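Local structure of carbamate kinase (Aeropyrum pernix, 2E9Y) at residues E260-L265 with F285-G290; G268-G273 with P277-A282. The protein probably acts as a carbamate kinase, a member of the amino acid kinase family that transfers a phosphoryl group between ATP and carbamate. All coordinates share one frame; numbering follows the deposited sequence. Where two conformers were deposited one is given.

Contact 1 of 2, residues E260-L265 with F285-G290; sequences ELKKYL and FVERTG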
ATOM      1  N   GLU A 260     -30.030 -13.233 -21.406  1.00 27.00           N
ATOM      2  CA  GLU A 260     -29.937 -12.712 -22.762  1.00 27.23           C
ATOM      3  C   GLU A 260     -28.534 -12.196 -23.055  1.00 26.78           C
ATOM      4  O   GLU A 260     -27.996 -12.430 -24.135  1.00 26.01           O
ATOM      5  CB  GLU A 260     -30.966 -11.604 -22.976  1.00 29.07           C
ATOM      6  CG  GLU A 260     -32.376 -12.137 -23.135  1.00 29.60           C
ATOM      7  CD  GLU A 260     -32.525 -13.005 -24.373  1.00 30.86           C
ATOM      8  OE1 GLU A 260     -32.518 -12.455 -25.495  1.00 30.06           O
ATOM      9  OE2 GLU A 260     -32.636 -14.239 -24.223  1.00 32.10           O
ATOM     10  N   LEU A 261     -27.937 -11.494 -22.095  1.00 25.73           N
ATOM     11  CA  LEU A 261     -26.591 -10.974 -22.294  1.00 25.27           C
ATOM     12  C   LEU A 261     -25.590 -12.115 -22.414  1.00 26.20           C
ATOM     13  O   LEU A 261     -24.605 -12.012 -23.149  1.00 25.26           O
ATOM     14  CB  LEU A 261     -26.181 -10.052 -21.141  1.00 26.06           C
ATOM     15  CG  LEU A 261     -26.851  -8.678 -21.074  1.00 27.67           C
ATOM     16  CD1 LEU A 261     -26.189  -7.852 -19.985  1.00 26.83           C
ATOM     17  CD2 LEU A 261     -26.729  -7.969 -22.416  1.00 28.96           C
ATOM     18  N   LYS A 262     -25.850 -13.206 -21.698  1.00 25.90           N
ATOM     19  CA  LYS A 262     -24.967 -14.367 -21.723  1.00 27.64           C
ATOM     20  C   LYS A 262     -24.883 -14.954 -23.130  1.00 28.32           C
ATOM     21  O   LYS A 262     -23.840 -15.468 -23.534  1.00 28.49           O
ATOM     22  CB  LYS A 262     -25.468 -15.427 -20.738  1.00 29.33           C
ATOM     23  CG  LYS A 262     -24.404 -16.407 -20.289  1.00 31.67           C
ATOM     24  CD  LYS A 262     -24.872 -17.217 -19.087  1.00 34.28           C
ATOM     25  CE  LYS A 262     -23.706 -17.929 -18.422  1.00 36.22           C
ATOM     26  NZ  LYS A 262     -24.109 -18.614 -17.166  1.00 37.39           N
ATOM     27  N   LYS A 263     -25.983 -14.879 -23.876  1.00 28.49           N
ATOM     28  CA  LYS A 263     -26.003 -15.387 -25.244  1.00 28.61           C
ATOM     29  C   LYS A 263     -25.111 -14.516 -26.124  1.00 28.58           C
ATOM     30  O   LYS A 263     -24.301 -15.023 -26.903  1.00 28.31           O
ATOM     31  CB  LYS A 263     -27.424 -15.369 -25.809  1.00 30.71           C
ATOM     32  CG  LYS A 263     -28.414 -16.274 -25.100  1.00 32.90           C
ATOM     33  CD  LYS A 263     -29.786 -16.150 -25.753  1.00 36.51           C
ATOM     34  CE  LYS A 263     -30.844 -16.947 -25.015  1.00 38.67           C
ATOM     35  NZ  LYS A 263     -32.198 -16.716 -25.599  1.00 39.91           N
ATOM     36  N   TYR A 264     -25.275 -13.201 -26.005  1.00 27.63           N
ATOM     37  CA  TYR A 264     -24.482 -12.258 -26.785  1.00 28.46           C
ATOM     38  C   TYR A 264     -23.001 -12.419 -26.458  1.00 28.93           C
ATOM     39  O   TYR A 264     -22.146 -12.351 -27.344  1.00 28.22           O
ATOM     40  CB  TYR A 264     -24.916 -10.820 -26.488  1.00 27.41           C
ATOM     41  CG  TYR A 264     -26.253 -10.438 -27.087  1.00 27.58           C
ATOM     42  CD1 TYR A 264     -26.439 -10.432 -28.470  1.00 27.56           C
ATOM     43  CD2 TYR A 264     -27.333 -10.085 -26.276  1.00 25.08           C
ATOM     44  CE1 TYR A 264     -27.666 -10.085 -29.033  1.00 28.15           C
ATOM     45  CE2 TYR A 264     -28.566  -9.737 -26.829  1.00 25.43           C
ATOM     46  CZ  TYR A 264     -28.723  -9.742 -28.207  1.00 28.73           C
ATOM     47  OH  TYR A 264     -29.939  -9.426 -28.766  1.00 29.52           O
ATOM     48  N   LEU A 265     -22.711 -12.633 -25.177  1.00 29.22           N
ATOM     49  CA  LEU A 265     -21.341 -12.803 -24.703  1.00 31.51           C
ATOM     50  C   LEU A 265     -20.638 -13.977 -25.381  1.00 34.12           C
ATOM     51  O   LEU A 265     -19.484 -13.866 -25.789  1.00 34.55           O
ATOM     52  CB  LEU A 265     -21.334 -13.011 -23.186  1.00 27.94           C
ATOM     53  CG  LEU A 265     -19.968 -13.217 -22.524  1.00 28.27           C
ATOM     54  CD1 LEU A 265     -19.113 -11.972 -22.712  1.00 24.48           C
ATOM     55  CD2 LEU A 265     -20.157 -13.512 -21.043  1.00 26.19           C
ATOM     56  N   PHE A 285     -22.804 -11.778 -10.994  1.00 18.90           N
ATOM     57  CA  PHE A 285     -23.400 -11.208  -9.793  1.00 19.06           C
ATOM     58  C   PHE A 285     -24.884 -11.552  -9.733  1.00 20.75           C
ATOM     59  O   PHE A 285     -25.386 -11.992  -8.702  1.00 19.82           O
ATOM     60  CB  PHE A 285     -23.227  -9.689  -9.778  1.00 17.82           C
ATOM     61  CG  PHE A 285     -23.777  -9.033  -8.544  1.00 18.74           C
ATOM     62  CD1 PHE A 285     -23.147  -9.201  -7.315  1.00 16.65           C
ATOM     63  CD2 PHE A 285     -24.938  -8.268  -8.604  1.00 18.95           C
ATOM     64  CE1 PHE A 285     -23.661  -8.620  -6.163  1.00 19.52           C
ATOM     65  CE2 PHE A 285     -25.464  -7.681  -7.456  1.00 20.66           C
ATOM     66  CZ  PHE A 285     -24.827  -7.855  -6.234  1.00 18.80           C
ATOM     67  N   VAL A 286     -25.586 -11.344 -10.842  1.00 19.80           N
ATOM     68  CA  VAL A 286     -27.010 -11.646 -10.884  1.00 21.05           C
ATOM     69  C   VAL A 286     -27.276 -13.129 -10.612  1.00 21.92           C
ATOM     70  O   VAL A 286     -28.165 -13.473  -9.830  1.00 23.07           O
ATOM     71  CB  VAL A 286     -27.627 -11.261 -12.251  1.00 20.31           C
ATOM     72  CG1 VAL A 286     -29.090 -11.677 -12.296  1.00 21.41           C
ATOM     73  CG2 VAL A 286     -27.512  -9.757 -12.468  1.00 20.58           C
ATOM     74  N   GLU A 287     -26.500 -14.007 -11.242  1.00 21.31           N
ATOM     75  CA  GLU A 287     -26.686 -15.446 -11.063  1.00 21.65           C
ATOM     76  C   GLU A 287     -26.390 -15.930  -9.648  1.00 23.54           C
ATOM     77  O   GLU A 287     -27.106 -16.778  -9.114  1.00 22.14           O
ATOM     78  CB  GLU A 287     -25.813 -16.227 -12.048  1.00 22.74           C
ATOM     79  CG  GLU A 287     -26.065 -15.889 -13.510  1.00 24.40           C
ATOM     80  CD  GLU A 287     -25.206 -16.712 -14.444  1.00 26.76           C
ATOM     81  OE1 GLU A 287     -24.011 -16.908 -14.130  1.00 28.09           O
ATOM     82  OE2 GLU A 287     -25.718 -17.156 -15.492  1.00 26.33           O
ATOM     83  N   ARG A 288     -25.342 -15.387  -9.036  1.00 22.55           N
ATOM     84  CA  ARG A 288     -24.960 -15.801  -7.689  1.00 24.10           C
ATOM     85  C   ARG A 288     -25.725 -15.145  -6.549  1.00 24.16           C
ATOM     86  O   ARG A 288     -25.824 -15.723  -5.467  1.00 23.43           O
ATOM     87  CB  ARG A 288     -23.462 -15.570  -7.469  1.00 24.57           C
ATOM     88  CG  ARG A 288     -22.579 -16.373  -8.408  0.50 24.48           C
ATOM     89  CD  ARG A 288     -21.129 -16.335  -7.968  0.50 26.49           C
ATOM     90  NE  ARG A 288     -20.952 -16.906  -6.637  0.50 27.09           N
ATOM     91  CZ  ARG A 288     -19.773 -17.081  -6.051  0.50 28.04           C
ATOM     92  NH1 ARG A 288     -18.660 -16.730  -6.678  0.50 29.26           N
ATOM     93  NH2 ARG A 288     -19.707 -17.610  -4.837  0.50 30.02           N
ATOM     94  N   THR A 289     -26.265 -13.949  -6.776  1.00 23.66           N
ATOM     95  CA  THR A 289     -26.983 -13.248  -5.716  1.00 25.74           C
ATOM     96  C   THR A 289     -28.461 -13.027  -6.000  1.00 26.09           C
ATOM     97  O   THR A 289     -29.260 -12.899  -5.072  1.00 26.60           O
ATOM     98  CB  THR A 289     -26.367 -11.865  -5.438  1.00 26.36           C
ATOM     99  OG1 THR A 289     -26.698 -10.974  -6.512  1.00 29.13           O
ATOM    100  CG2 THR A 289     -24.851 -11.972  -5.300  1.00 26.14           C
ATOM    101  N   GLY A 290     -28.823 -12.971  -7.275  1.00 26.72           N
ATOM    102  CA  GLY A 290     -30.214 -12.748  -7.621  1.00 26.81           C
ATOM    103  C   GLY A 290     -30.573 -11.275  -7.578  1.00 27.68           C
ATOM    104  O   GLY A 290     -31.740 -10.909  -7.716  1.00 30.46           O
TER

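Contact 2 of 2, residues G268-G273 with P277-A282; sequences GHFPPG and PKVEAA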
ATOM      1  N   GLY A 268     -19.196 -13.408 -28.997  1.00 42.46           N
ATOM      2  CA  GLY A 268     -18.162 -12.412 -29.221  1.00 41.45           C
ATOM      3  C   GLY A 268     -18.639 -10.993 -29.464  1.00 40.08           C
ATOM      4  O   GLY A 268     -17.924 -10.189 -30.064  1.00 40.63           O
ATOM      5  N   HIS A 269     -19.841 -10.674 -28.999  1.00 38.00           N
ATOM      6  CA  HIS A 269     -20.394  -9.336 -29.168  1.00 36.51           C
ATOM      7  C   HIS A 269     -19.649  -8.304 -28.332  1.00 35.88           C
ATOM      8  O   HIS A 269     -19.643  -7.118 -28.660  1.00 36.72           O
ATOM      9  CB  HIS A 269     -21.871  -9.325 -28.768  1.00 35.92           C
ATOM     10  CG  HIS A 269     -22.812  -9.418 -29.927  1.00 35.23           C
ATOM     11  ND1 HIS A 269     -23.220  -8.314 -30.643  1.00 34.77           N
ATOM     12  CD2 HIS A 269     -23.407 -10.486 -30.508  1.00 35.29           C
ATOM     13  CE1 HIS A 269     -24.028  -8.697 -31.616  1.00 34.88           C
ATOM     14  NE2 HIS A 269     -24.158 -10.010 -31.556  1.00 34.98           N
ATOM     15  N   PHE A 270     -19.017  -8.761 -27.257  1.00 34.28           N
ATOM     16  CA  PHE A 270     -18.300  -7.867 -26.354  1.00 34.05           C
ATOM     17  C   PHE A 270     -16.802  -8.145 -26.314  1.00 34.74           C
ATOM     18  O   PHE A 270     -16.364  -9.172 -25.795  1.00 34.50           O
ATOM     19  CB  PHE A 270     -18.896  -7.997 -24.954  1.00 31.32           C
ATOM     20  CG  PHE A 270     -20.399  -7.948 -24.939  1.00 29.03           C
ATOM     21  CD1 PHE A 270     -21.074  -6.817 -25.390  1.00 27.85           C
ATOM     22  CD2 PHE A 270     -21.138  -9.042 -24.504  1.00 26.81           C
ATOM     23  CE1 PHE A 270     -22.467  -6.776 -25.411  1.00 26.42           C
ATOM     24  CE2 PHE A 270     -22.531  -9.012 -24.520  1.00 28.21           C
ATOM     25  CZ  PHE A 270     -23.197  -7.878 -24.974  1.00 26.28           C
ATOM     26  N   PRO A 271     -15.994  -7.213 -26.851  1.00 35.32           N
ATOM     27  CA  PRO A 271     -14.533  -7.326 -26.897  1.00 35.06           C
ATOM     28  C   PRO A 271     -13.922  -7.847 -25.601  1.00 34.43           C
ATOM     29  O   PRO A 271     -14.122  -7.269 -24.534  1.00 34.15           O
ATOM     30  CB  PRO A 271     -14.092  -5.900 -27.211  1.00 36.00           C
ATOM     31  CG  PRO A 271     -15.199  -5.408 -28.090  1.00 37.04           C
ATOM     32  CD  PRO A 271     -16.429  -5.898 -27.355  1.00 35.81           C
ATOM     33  N   PRO A 272     -13.166  -8.952 -25.681  1.00 34.44           N
ATOM     34  CA  PRO A 272     -12.525  -9.552 -24.507  1.00 34.21           C
ATOM     35  C   PRO A 272     -11.629  -8.564 -23.762  1.00 33.64           C
ATOM     36  O   PRO A 272     -11.333  -8.750 -22.584  1.00 34.10           O
ATOM     37  CB  PRO A 272     -11.723 -10.706 -25.105  1.00 34.73           C
ATOM     38  CG  PRO A 272     -12.542 -11.101 -26.296  1.00 35.97           C
ATOM     39  CD  PRO A 272     -12.907  -9.758 -26.887  1.00 35.21           C
ATOM     40  N   GLY A 273     -11.208  -7.510 -24.454  1.00 33.39           N
ATOM     41  CA  GLY A 273     -10.336  -6.530 -23.836  1.00 33.15           C
ATOM     42  C   GLY A 273     -11.005  -5.333 -23.191  1.00 32.16           C
ATOM     43  O   GLY A 273     -10.317  -4.436 -22.707  1.00 32.82           O
ATOM     44  N   PRO A 277     -15.422  -8.630 -20.118  1.00 22.20           N
ATOM     45  CA  PRO A 277     -15.279  -8.957 -18.695  1.00 21.12           C
ATOM     46  C   PRO A 277     -16.324  -8.274 -17.818  1.00 19.75           C
ATOM     47  O   PRO A 277     -16.764  -8.837 -16.816  1.00 19.16           O
ATOM     48  CB  PRO A 277     -13.861  -8.487 -18.378  1.00 23.16           C
ATOM     49  CG  PRO A 277     -13.147  -8.724 -19.665  1.00 24.00           C
ATOM     50  CD  PRO A 277     -14.131  -8.195 -20.681  1.00 23.02           C
ATOM     51  N   LYS A 278     -16.719  -7.062 -18.196  1.00 17.02           N
ATOM     52  CA  LYS A 278     -17.709  -6.317 -17.432  1.00 19.33           C
ATOM     53  C   LYS A 278     -19.079  -6.990 -17.529  1.00 19.32           C
ATOM     54  O   LYS A 278     -19.803  -7.087 -16.534  1.00 17.21           O
ATOM     55  CB  LYS A 278     -17.776  -4.870 -17.931  1.00 19.81           C
ATOM     56  CG  LYS A 278     -16.508  -4.071 -17.610  1.00 22.06           C
ATOM     57  CD  LYS A 278     -16.513  -2.700 -18.266  1.00 24.53           C
ATOM     58  CE  LYS A 278     -15.352  -1.854 -17.757  1.00 27.77           C
ATOM     59  NZ  LYS A 278     -14.056  -2.575 -17.840  1.00 29.16           N
ATOM     60  N   VAL A 279     -19.428  -7.459 -18.723  1.00 18.91           N
ATOM     61  CA  VAL A 279     -20.704  -8.138 -18.910  1.00 18.53           C
ATOM     62  C   VAL A 279     -20.665  -9.460 -18.150  1.00 18.53           C
ATOM     63  O   VAL A 279     -21.629  -9.828 -17.488  1.00 19.03           O
ATOM     64  CB  VAL A 279     -20.990  -8.402 -20.411  1.00 19.15           C
ATOM     65  CG1 VAL A 279     -22.132  -9.409 -20.574  1.00 20.73           C
ATOM     66  CG2 VAL A 279     -21.358  -7.095 -21.091  1.00 21.47           C
ATOM     67  N   GLU A 280     -19.538 -10.160 -18.230  1.00 19.26           N
ATOM     68  CA  GLU A 280     -19.391 -11.437 -17.538  1.00 19.77           C
ATOM     69  C   GLU A 280     -19.556 -11.224 -16.036  1.00 19.51           C
ATOM     70  O   GLU A 280     -20.242 -11.990 -15.358  1.00 18.17           O
ATOM     71  CB  GLU A 280     -18.013 -12.045 -17.814  1.00 19.94           C
ATOM     72  CG  GLU A 280     -17.877 -13.482 -17.327  0.50 18.46           C
ATOM     73  CD  GLU A 280     -16.449 -13.995 -17.381  0.50 18.94           C
ATOM     74  OE1 GLU A 280     -15.753 -13.727 -18.383  0.50 16.86           O
ATOM     75  OE2 GLU A 280     -16.027 -14.678 -16.424  0.50 20.60           O
ATOM     76  N   ALA A 281     -18.915 -10.176 -15.525  1.00 17.87           N
ATOM     77  CA  ALA A 281     -18.971  -9.835 -14.105  1.00 17.97           C
ATOM     78  C   ALA A 281     -20.401  -9.531 -13.664  1.00 17.45           C
ATOM     79  O   ALA A 281     -20.861 -10.024 -12.633  1.00 17.41           O
ATOM     80  CB  ALA A 281     -18.076  -8.625 -13.825  1.00 14.35           C
ATOM     81  N   ALA A 282     -21.098  -8.715 -14.449  1.00 17.46           N
ATOM     82  CA  ALA A 282     -22.475  -8.353 -14.129  1.00 19.63           C
ATOM     83  C   ALA A 282     -23.368  -9.591 -14.091  1.00 19.93           C
ATOM     84  O   ALA A 282     -24.157  -9.770 -13.162  1.00 20.29           O
ATOM     85  CB  ALA A 282     -23.005  -7.356 -15.157  1.00 17.98           C
TER

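Contact 1 of 2, residues E260-L265 with F285-G290
K262 and E287 make a salt bridge that is the sole direct link between the two segments, with K262 NZ 2.7 Å from E287 OE2. The carboxylate receives the ammonium through the syn lone pair of OE2, the side facing its other oxygen, yet the grip is one-sided, since K262 NZ stays 3.5 Å from E287 OE1. K262 has CG anti to the backbone N (chi1 -158°) and runs extended beyond it, as E287 does, and the two side chains share the 10.9 Å between their CA atoms about equally. They cross at about a right angle, and both are exposed, so solvent probably screens the pair.

Within the segments, a second salt bridge, K263 NZ to E260 OE2 at 2.9 Å, ties neighbouring turns of one helix, again on a syn lone pair. At the end of the other helix, T289 OG1 donates to F285 O over 2.7 Å from above the carbonyl plane, while T289 N reaches the same oxygen from the opposite face; G290 then leaves the helix with positive phi.

This is a surface salt bridge between two helices of the amino acid kinase fold, linking helix 258-266 to the C-terminal part of helix 275-289. Behind it lies apolar packing: L261 on V279 and I283 and, with V286, on V313 of strand 311-314, whereas F285 turns to helix 216-226.

Contact 2 of 2, residues G268-G273 with P277-A282
P277 meets the loop with the edge of its pyrrolidine ring: CD and CG each lie 3.4 Å from P272 O, and CD is 4.0 Å from P271 O. These are van der Waals contacts with backbone carbonyls, and no hydrogen bond joins the two segments. K278, next along, turns from the loop to form a salt bridge with D217. V279 carries the apolar half of the contact. Its CG2 sits over one face of the F270 ring, 4.0 Å from the centroid and 12° off the normal, a CH-pi contact, while V279 CG1 reaches the ring's rim at F270 CE2, also 4.0 Å away. CG2 lies anti to the carbonyl carbon and CG1 anti to the backbone N (chi1 166°), which brings both methyls to the ring. H269 CB covers the opposite face, so the phenyl group is sandwiched between aliphatic carbons.

The loop connects helices 258-266 and 275-289: a Schellman motif with G268 as its C-prime residue ends the first, and the chain then folds back against the first turns of the second. Further along helix 275-289, A281, whose N bonds to P277 O, packs on D217 and L218 of helix 216-226.

How the contacts relate
Contact 2 comes wholly between the two segments of contact 1 in the sequence: helix 258-266, the loop 268-273, then helix 275-289, whose earlier part serves contact 2 and whose end serves contact 1. Their centres are 11 Å apart, on the same side of the chain's centre, but contact 1 is at the surface and contact 2 partly buried. They also touch directly, with Y264 CB 3.6 Å from F270 CE2 and a probable hydrogen bond from H269 N to Y264 O. Within the amino acid kinase fold, contact 2 thus lies at the turn between the two helices, and contact 1 joins helix 258-266 to the C-terminal end of helix 275-289.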